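Local coordinates for protein probable hydrolase (Pseudomonas aeruginosa, PDB 7AL6) that is of unknown function but has the alpha/beta hydrolase fold and is thought to be a hydrolase, possibly a lipolytic enzyme, at residues A[112-126]-A[224-238]. Numbering follows the deposited sequence. Where two conformers were deposited one is given.
Sequences AGALPERIERLALID and SVECPVSLVLAEQGM. With EDO (1,2-ethanediol), chain H.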
# COMPACT_ATOMS: atom_id res chain seq x y z
N ALA A 112 -27.03 -11.22 -5.33
CA ALA A 112 -28.48 -11.42 -5.13
C ALA A 112 -28.69 -12.76 -4.42
O ALA A 112 -29.49 -12.83 -3.53
CB ALA A 112 -29.21 -11.35 -6.43
N GLY A 113 -27.93 -13.77 -4.79
CA GLY A 113 -28.05 -15.07 -4.16
C GLY A 113 -27.48 -15.11 -2.76
O GLY A 113 -27.99 -15.82 -1.89
N ALA A 114 -26.41 -14.34 -2.51
CA ALA A 114 -25.74 -14.41 -1.22
C ALA A 114 -26.40 -13.52 -0.19
O ALA A 114 -26.45 -13.88 0.99
CB ALA A 114 -24.26 -14.00 -1.37
N LEU A 115 -26.87 -12.34 -0.59
CA LEU A 115 -27.48 -11.37 0.31
C LEU A 115 -28.84 -10.94 -0.24
O LEU A 115 -29.07 -9.77 -0.57
CB LEU A 115 -26.57 -10.16 0.48
CG LEU A 115 -25.37 -10.40 1.40
CD1 LEU A 115 -24.54 -9.10 1.49
CD2 LEU A 115 -25.85 -10.85 2.79
N PRO A 116 -29.83 -11.85 -0.30
CA PRO A 116 -31.13 -11.51 -0.87
C PRO A 116 -31.82 -10.35 -0.14
O PRO A 116 -32.48 -9.64 -0.76
CB PRO A 116 -31.94 -12.81 -0.82
CG PRO A 116 -31.15 -13.73 0.05
CD PRO A 116 -29.73 -13.22 0.09
N GLU A 117 -31.53 -10.13 1.13
CA GLU A 117 -32.12 -9.06 1.97
C GLU A 117 -31.82 -7.67 1.35
O GLU A 117 -32.62 -6.80 1.53
CB GLU A 117 -31.60 -9.20 3.41
CG GLU A 117 -30.16 -8.72 3.59
CD GLU A 117 -29.22 -9.18 4.69
OE1 GLU A 117 -29.34 -10.30 5.15
OE2 GLU A 117 -28.31 -8.41 5.00
N ARG A 118 -30.69 -7.45 0.69
CA ARG A 118 -30.24 -6.16 0.13
C ARG A 118 -30.69 -5.88 -1.30
O ARG A 118 -30.72 -4.75 -1.64
CB ARG A 118 -28.72 -6.12 0.08
CG ARG A 118 -28.00 -6.47 1.37
CD ARG A 118 -28.22 -5.51 2.52
NE ARG A 118 -27.89 -4.14 2.23
CZ ARG A 118 -26.78 -3.51 2.59
NH1 ARG A 118 -26.60 -2.25 2.25
NH2 ARG A 118 -25.86 -4.12 3.31
N ILE A 119 -31.07 -6.87 -2.10
CA ILE A 119 -31.21 -6.63 -3.54
C ILE A 119 -32.69 -6.63 -3.92
O ILE A 119 -33.39 -7.64 -3.77
CB ILE A 119 -30.45 -7.70 -4.35
CG1 ILE A 119 -29.00 -7.79 -3.95
CG2 ILE A 119 -30.58 -7.38 -5.83
CD1 ILE A 119 -28.25 -6.42 -3.99
N GLU A 120 -33.16 -5.50 -4.42
CA GLU A 120 -34.58 -5.38 -4.69
C GLU A 120 -34.97 -6.00 -6.04
O GLU A 120 -36.01 -6.66 -6.14
CB GLU A 120 -35.00 -3.92 -4.65
CG GLU A 120 -34.89 -3.30 -3.26
CD GLU A 120 -35.38 -1.86 -3.22
OE1 GLU A 120 -36.47 -1.65 -2.64
OE2 GLU A 120 -34.67 -0.94 -3.74
N ARG A 121 -34.18 -5.75 -7.08
CA ARG A 121 -34.41 -6.20 -8.47
C ARG A 121 -33.08 -6.46 -9.20
O ARG A 121 -32.09 -5.85 -8.85
CB ARG A 121 -35.21 -5.14 -9.23
CG ARG A 121 -36.46 -4.64 -8.52
CD ARG A 121 -37.69 -5.43 -8.91
NE ARG A 121 -38.96 -4.96 -8.39
CZ ARG A 121 -39.48 -5.30 -7.23
NH1 ARG A 121 -40.66 -4.85 -6.89
NH2 ARG A 121 -38.83 -6.08 -6.40
N LEU A 122 -33.08 -7.33 -10.20
CA LEU A 122 -31.90 -7.60 -11.06
C LEU A 122 -32.27 -7.34 -12.52
O LEU A 122 -33.23 -7.93 -12.97
CB LEU A 122 -31.46 -9.05 -10.96
CG LEU A 122 -30.67 -9.49 -9.75
CD1 LEU A 122 -29.90 -10.74 -10.09
CD2 LEU A 122 -29.73 -8.40 -9.26
N ALA A 123 -31.54 -6.49 -13.24
CA ALA A 123 -31.67 -6.29 -14.69
C ALA A 123 -30.36 -6.82 -15.26
O ALA A 123 -29.32 -6.27 -14.96
CB ALA A 123 -31.95 -4.86 -15.03
N LEU A 124 -30.42 -7.88 -16.05
CA LEU A 124 -29.23 -8.56 -16.55
C LEU A 124 -29.18 -8.44 -18.07
O LEU A 124 -30.19 -8.67 -18.75
CB LEU A 124 -29.23 -10.00 -16.12
CG LEU A 124 -29.46 -10.28 -14.63
CD1 LEU A 124 -29.48 -11.76 -14.37
CD2 LEU A 124 -28.39 -9.62 -13.76
N ILE A 125 -28.00 -8.10 -18.59
CA ILE A 125 -27.77 -8.02 -20.05
C ILE A 125 -26.79 -9.13 -20.48
O ILE A 125 -25.61 -9.02 -20.17
CB ILE A 125 -27.28 -6.64 -20.49
CG1 ILE A 125 -28.18 -5.52 -20.01
CG2 ILE A 125 -27.12 -6.61 -21.99
CD1 ILE A 125 -27.62 -4.15 -20.23
N ASP A 126 -27.28 -10.19 -21.10
CA ASP A 126 -26.50 -11.26 -21.76
C ASP A 126 -25.47 -11.90 -20.84
O ASP A 126 -24.40 -12.15 -21.31
CB ASP A 126 -25.84 -10.71 -23.01
CG ASP A 126 -25.79 -11.73 -24.12
OD1 ASP A 126 -26.80 -12.34 -24.35
OD2 ASP A 126 -24.74 -11.91 -24.68
N SER A 224 -30.83 -19.47 -5.79
CA SER A 224 -30.93 -18.69 -4.54
C SER A 224 -31.40 -17.25 -4.77
O SER A 224 -31.69 -16.61 -3.80
CB SER A 224 -29.65 -18.72 -3.78
OG SER A 224 -29.49 -19.98 -3.18
N VAL A 225 -31.44 -16.76 -6.00
CA VAL A 225 -31.91 -15.37 -6.25
C VAL A 225 -33.38 -15.31 -5.79
O VAL A 225 -34.13 -16.19 -6.15
CB VAL A 225 -31.77 -14.96 -7.73
CG1 VAL A 225 -32.50 -13.67 -8.01
CG2 VAL A 225 -30.32 -14.86 -8.14
N GLU A 226 -33.76 -14.32 -5.01
CA GLU A 226 -35.14 -14.24 -4.48
C GLU A 226 -35.91 -13.11 -5.15
O GLU A 226 -37.11 -13.16 -5.09
CB GLU A 226 -35.13 -13.98 -2.98
CG GLU A 226 -34.40 -15.03 -2.18
CD GLU A 226 -34.50 -14.85 -0.68
OE1 GLU A 226 -35.24 -14.03 -0.26
OE2 GLU A 226 -33.85 -15.55 0.02
N CYS A 227 -35.24 -12.20 -5.84
CA CYS A 227 -35.90 -11.02 -6.35
C CYS A 227 -36.34 -11.18 -7.79
O CYS A 227 -35.89 -12.08 -8.50
CB CYS A 227 -34.98 -9.79 -6.24
SG CYS A 227 -33.49 -9.97 -7.27
N PRO A 228 -37.24 -10.31 -8.24
CA PRO A 228 -37.58 -10.27 -9.66
C PRO A 228 -36.33 -10.03 -10.49
O PRO A 228 -35.46 -9.24 -10.12
CB PRO A 228 -38.55 -9.08 -9.77
CG PRO A 228 -39.15 -8.97 -8.38
CD PRO A 228 -38.04 -9.38 -7.44
N VAL A 229 -36.27 -10.70 -11.63
CA VAL A 229 -35.12 -10.65 -12.53
C VAL A 229 -35.63 -10.41 -13.94
O VAL A 229 -36.56 -11.09 -14.39
CB VAL A 229 -34.29 -11.95 -12.49
CG1 VAL A 229 -33.20 -11.89 -13.56
CG2 VAL A 229 -33.68 -12.20 -11.14
N SER A 230 -35.02 -9.45 -14.64
CA SER A 230 -35.22 -9.24 -16.07
C SER A 230 -33.92 -9.54 -16.81
O SER A 230 -32.89 -8.88 -16.61
CB SER A 230 -35.67 -7.81 -16.32
OG SER A 230 -35.98 -7.61 -17.70
N LEU A 231 -33.97 -10.54 -17.68
CA LEU A 231 -32.81 -10.94 -18.47
C LEU A 231 -32.97 -10.62 -19.96
O LEU A 231 -33.93 -11.06 -20.62
CB LEU A 231 -32.54 -12.43 -18.28
CG LEU A 231 -31.41 -13.02 -19.10
CD1 LEU A 231 -30.02 -12.44 -18.81
CD2 LEU A 231 -31.43 -14.50 -18.86
N VAL A 232 -31.98 -9.91 -20.51
CA VAL A 232 -31.93 -9.61 -21.94
C VAL A 232 -30.92 -10.53 -22.59
O VAL A 232 -29.79 -10.70 -22.10
CB VAL A 232 -31.59 -8.14 -22.20
CG1 VAL A 232 -31.16 -7.95 -23.67
CG2 VAL A 232 -32.79 -7.28 -21.85
N LEU A 233 -31.33 -11.13 -23.71
CA LEU A 233 -30.56 -12.14 -24.42
C LEU A 233 -30.33 -11.63 -25.83
O LEU A 233 -31.30 -11.37 -26.54
CB LEU A 233 -31.31 -13.47 -24.46
CG LEU A 233 -31.55 -13.99 -23.04
CD1 LEU A 233 -32.68 -14.97 -23.01
CD2 LEU A 233 -30.25 -14.62 -22.55
N ALA A 234 -29.07 -11.41 -26.17
CA ALA A 234 -28.65 -10.90 -27.48
C ALA A 234 -28.75 -12.04 -28.49
O ALA A 234 -28.15 -13.06 -28.22
CB ALA A 234 -27.25 -10.36 -27.41
N GLU A 235 -29.33 -11.82 -29.65
CA GLU A 235 -29.46 -13.03 -30.62
C GLU A 235 -28.09 -13.73 -31.04
O GLU A 235 -27.81 -14.94 -31.24
CB GLU A 235 -29.95 -12.47 -31.95
CG GLU A 235 -30.18 -13.54 -33.00
CD GLU A 235 -30.90 -13.09 -34.25
OE1 GLU A 235 -30.99 -13.90 -35.20
OE2 GLU A 235 -31.39 -11.95 -34.29
N GLN A 236 -27.10 -12.86 -31.17
CA GLN A 236 -25.70 -13.18 -31.52
C GLN A 236 -24.76 -13.13 -30.31
O GLN A 236 -23.56 -13.12 -30.53
CB GLN A 236 -25.27 -12.27 -32.66
CG GLN A 236 -25.75 -12.80 -33.99
CD GLN A 236 -25.31 -11.92 -35.12
OE1 GLN A 236 -25.93 -10.91 -35.41
NE2 GLN A 236 -24.23 -12.30 -35.77
N GLY A 237 -25.27 -13.11 -29.08
CA GLY A 237 -24.44 -13.11 -27.89
C GLY A 237 -24.35 -14.47 -27.22
O GLY A 237 -24.10 -15.48 -27.89
N MET A 238 -24.59 -14.50 -25.90
CA MET A 238 -24.45 -15.69 -25.06
C MET A 238 -25.06 -16.97 -25.63
O MET A 238 -24.40 -18.02 -25.65
CB MET A 238 -25.10 -15.40 -23.71
CG MET A 238 -25.40 -16.59 -22.81
SD MET A 238 -25.75 -16.05 -21.09
CE MET A 238 -27.38 -15.35 -21.24
C1 EDO H . -39.66 -10.83 -12.34
O1 EDO H . -40.99 -10.77 -11.89
C2 EDO H . -39.27 -12.18 -12.78
O2 EDO H . -38.29 -12.82 -12.05
O HOH W 1 -32.20 -12.16 -4.39
O HOH W 2 -27.28 -14.41 -26.13
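Asp126 reaches past the end of strand 119-125 to the Ala234-Gly237 turn and the start of helix 238-241. CB lies near Val232 O, which accepts from Asp126 N at 2.7 Å. CG sits against Met238, whose chain runs past it in the opposite direction. OD1 takes the N-H of Ala234 (Ala234 N to Asp126 OD1, 3.1 Å) from well above the carboxylate plane, 54° out of it, and also accepts a hydrogen bond from a water that donates to Ala234 O as well. OD2 receives Met238 N, in the first turn of that helix, at 2.9 Å on its syn side and a further bond from His263 ND1, so the carboxylate is gripped at both oxygens and its rotation is fixed.

Behind this end the strands run parallel, in direct register from Leu122 opposite Val229 to Ile125 opposite Val232. Leu122 and Leu124 each bond through both N and O, the straightest link being Leu124 N to Ser230 O (2.7 Å, 174°). On the face toward helix 103-114, Leu231 holds CG anti to its backbone N (chi1 177°), which brings CD1 onto Leu124 CB at 3.7 Å; Leu124 CD1 turns back to Val229 CG1. Leu122 CB lies beside Val229 CG2, and its CG touches Cys227 SG at 3.8 Å. Just before strand 229-234, Pro228 CG lies over one face of the Arg121 guanidinium, 3.5 Å from Arg121 NH2; the same nitrogen donates to Glu120 O, and NH1 pairs with the C-terminal carboxylate of Arg286.

Adjacent parallel strands six and seven belong to the alpha/beta hydrolase fold. Asp126's bond to His263, with Ser102 on a probable nucleophile elbow, is consistent with its being the acid of a Ser-His-Asp triad, placed after strand six, a variant of the usual position after strand seven.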